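Local coordinates for protein collagen alpha-1(XV) chain (Homo sapiens, PDB 3N3F) that drives the association of three collagen XV chains through its trimerization domain, probably setting the chains in register for triple-helix folding, at the interface of chains A and B. Numbering follows the deposited sequence. Chains: chain A/B, Collagen alpha-1(XV) chain.

The interface of chains A and B. Residues chain A 21, 37-38, 42; chain B 26, 28-31, 49.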
# COMPACT_ATOMS: atom_id res chain seq x y z
N GLU A 21 -10.01 10.37 -0.10
CA GLU A 21 -9.94 9.24 -1.01
C GLU A 21 -8.49 9.05 -1.45
O GLU A 21 -7.76 10.02 -1.65
CB GLU A 21 -10.85 9.51 -2.21
CG GLU A 21 -10.53 8.73 -3.48
CD GLU A 21 -11.56 8.99 -4.57
OE1 GLU A 21 -11.98 10.15 -4.74
OE2 GLU A 21 -11.94 8.03 -5.27
N VAL A 37 -11.37 4.89 -0.49
CA VAL A 37 -11.65 5.08 -1.90
C VAL A 37 -12.99 5.78 -2.09
O VAL A 37 -13.63 6.20 -1.13
CB VAL A 37 -11.68 3.74 -2.68
CG1 VAL A 37 -10.35 3.03 -2.53
CG2 VAL A 37 -12.82 2.87 -2.17
N ARG A 38 -13.42 5.89 -3.34
CA ARG A 38 -14.69 6.53 -3.64
C ARG A 38 -15.85 5.73 -3.05
O ARG A 38 -16.03 4.55 -3.38
CB ARG A 38 -14.85 6.67 -5.15
CG ARG A 38 -16.14 7.32 -5.60
CD ARG A 38 -16.20 7.35 -7.12
NE ARG A 38 -16.05 6.01 -7.68
CZ ARG A 38 -15.79 5.75 -8.96
NH1 ARG A 38 -15.64 6.75 -9.82
NH2 ARG A 38 -15.67 4.50 -9.37
N LYS A 42 -11.50 -0.17 1.01
CA LYS A 42 -11.18 -1.49 0.48
C LYS A 42 -10.03 -2.01 1.33
O LYS A 42 -9.08 -1.28 1.61
CB LYS A 42 -10.75 -1.41 -0.99
CG LYS A 42 -11.91 -1.24 -1.96
CD LYS A 42 -11.41 -1.29 -3.40
CE LYS A 42 -12.56 -1.32 -4.39
NZ LYS A 42 -12.08 -1.38 -5.80
N TYR B 26 -3.13 5.13 -7.83
CA TYR B 26 -4.57 4.96 -7.66
C TYR B 26 -5.29 5.18 -8.98
O TYR B 26 -5.00 6.14 -9.69
CB TYR B 26 -5.08 5.97 -6.62
CG TYR B 26 -6.57 5.97 -6.35
CD1 TYR B 26 -7.23 4.80 -5.96
CD2 TYR B 26 -7.30 7.16 -6.38
CE1 TYR B 26 -8.58 4.83 -5.60
CE2 TYR B 26 -8.65 7.19 -6.02
CZ TYR B 26 -9.28 6.02 -5.62
OH TYR B 26 -10.59 6.06 -5.22
N ARG B 28 -8.63 6.17 -10.39
CA ARG B 28 -9.89 6.78 -10.01
C ARG B 28 -11.14 6.05 -10.49
O ARG B 28 -12.06 5.81 -9.71
CB ARG B 28 -9.93 8.24 -10.48
CG ARG B 28 -8.84 9.13 -9.87
CD ARG B 28 -9.10 10.61 -10.12
NE ARG B 28 -9.13 10.94 -11.54
CZ ARG B 28 -8.07 11.27 -12.27
NH1 ARG B 28 -6.86 11.32 -11.73
NH2 ARG B 28 -8.22 11.55 -13.56
N ASP B 29 -11.17 5.70 -11.77
CA ASP B 29 -12.33 5.02 -12.34
C ASP B 29 -12.69 3.67 -11.73
O ASP B 29 -13.86 3.39 -11.48
CB ASP B 29 -12.14 4.87 -13.85
CG ASP B 29 -12.34 6.17 -14.60
OD1 ASP B 29 -11.80 7.21 -14.16
OD2 ASP B 29 -13.03 6.17 -15.64
N SER B 30 -11.69 2.83 -11.48
CA SER B 30 -11.94 1.51 -10.91
C SER B 30 -11.61 1.41 -9.41
O SER B 30 -11.79 0.36 -8.80
CB SER B 30 -11.13 0.46 -11.68
OG SER B 30 -9.75 0.76 -11.65
N THR B 31 -11.15 2.51 -8.83
CA THR B 31 -10.77 2.56 -7.42
C THR B 31 -9.85 1.39 -7.09
O THR B 31 -10.03 0.68 -6.10
CB THR B 31 -12.01 2.53 -6.48
OG1 THR B 31 -12.65 1.25 -6.53
CG2 THR B 31 -13.01 3.60 -6.88
N LEU B 49 -15.47 -3.59 -2.13
CA LEU B 49 -15.79 -2.27 -1.61
C LEU B 49 -16.63 -2.33 -0.33
O LEU B 49 -17.66 -3.00 -0.28
CB LEU B 49 -16.54 -1.45 -2.65
CG LEU B 49 -17.01 -0.07 -2.18
CD1 LEU B 49 -15.81 0.81 -1.89
CD2 LEU B 49 -17.89 0.56 -3.24
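A:Lys42 reaches B:Thr31 with a fully stretched side chain, crossing it at about a right angle, and its ammonium grips two oxygens of that one residue. NZ donates to the hydroxyl OG1 of B:Thr31 at 2.8 Å and to its backbone O at 2.9 Å, meeting the carbonyl from above its plane (51° out of it). OG1 stands between the backbone N and the carbonyl carbon (chi1 69°), a rotation that lets the hydroxyl accept from the lysine while donating to B:Ser30 O at 2.6 Å. An alanine in place of A:Lys42 would probably leave OG1 and the backbone O of B:Thr31 without their donor from chain A, the hydroxyl keeping its bond to B:Ser30 O.

The poorly ordered A:Arg38 side chain curls round so that its guanidinium lies beside the same turn: NH2 donates to B:Asp29 O at 3.0 Å, again from above the carbonyl plane, and B:Arg28 O sits over the rim of one guanidinium face.

B:Tyr26 points its phenol tip between A:Glu21 and A:Val37. A:Glu21 OE2 lies at the ring edge, in the ring plane, while the carboxylate plane is turned 67° from the ring; the modelled approach of OE2 to OH is too short to be trusted. Apolar packing fills in around it: A:Glu21 CG touches B:Tyr26 CE2 at 3.5 Å, A:Val37 CG1 faces CE1, and A:Val37 and B:Leu49 lie alongside in opposite directions, CG2 touching CD1 at 3.6 Å.

Within the trimer, the end of strand 32-37 and strand 40-43 of chain A, with the loop residue A:Glu21, receive strand 23-27 and the following turn of chain B, while B:Leu49, just before strand 50-51, packs against chain A from the C-terminal segment.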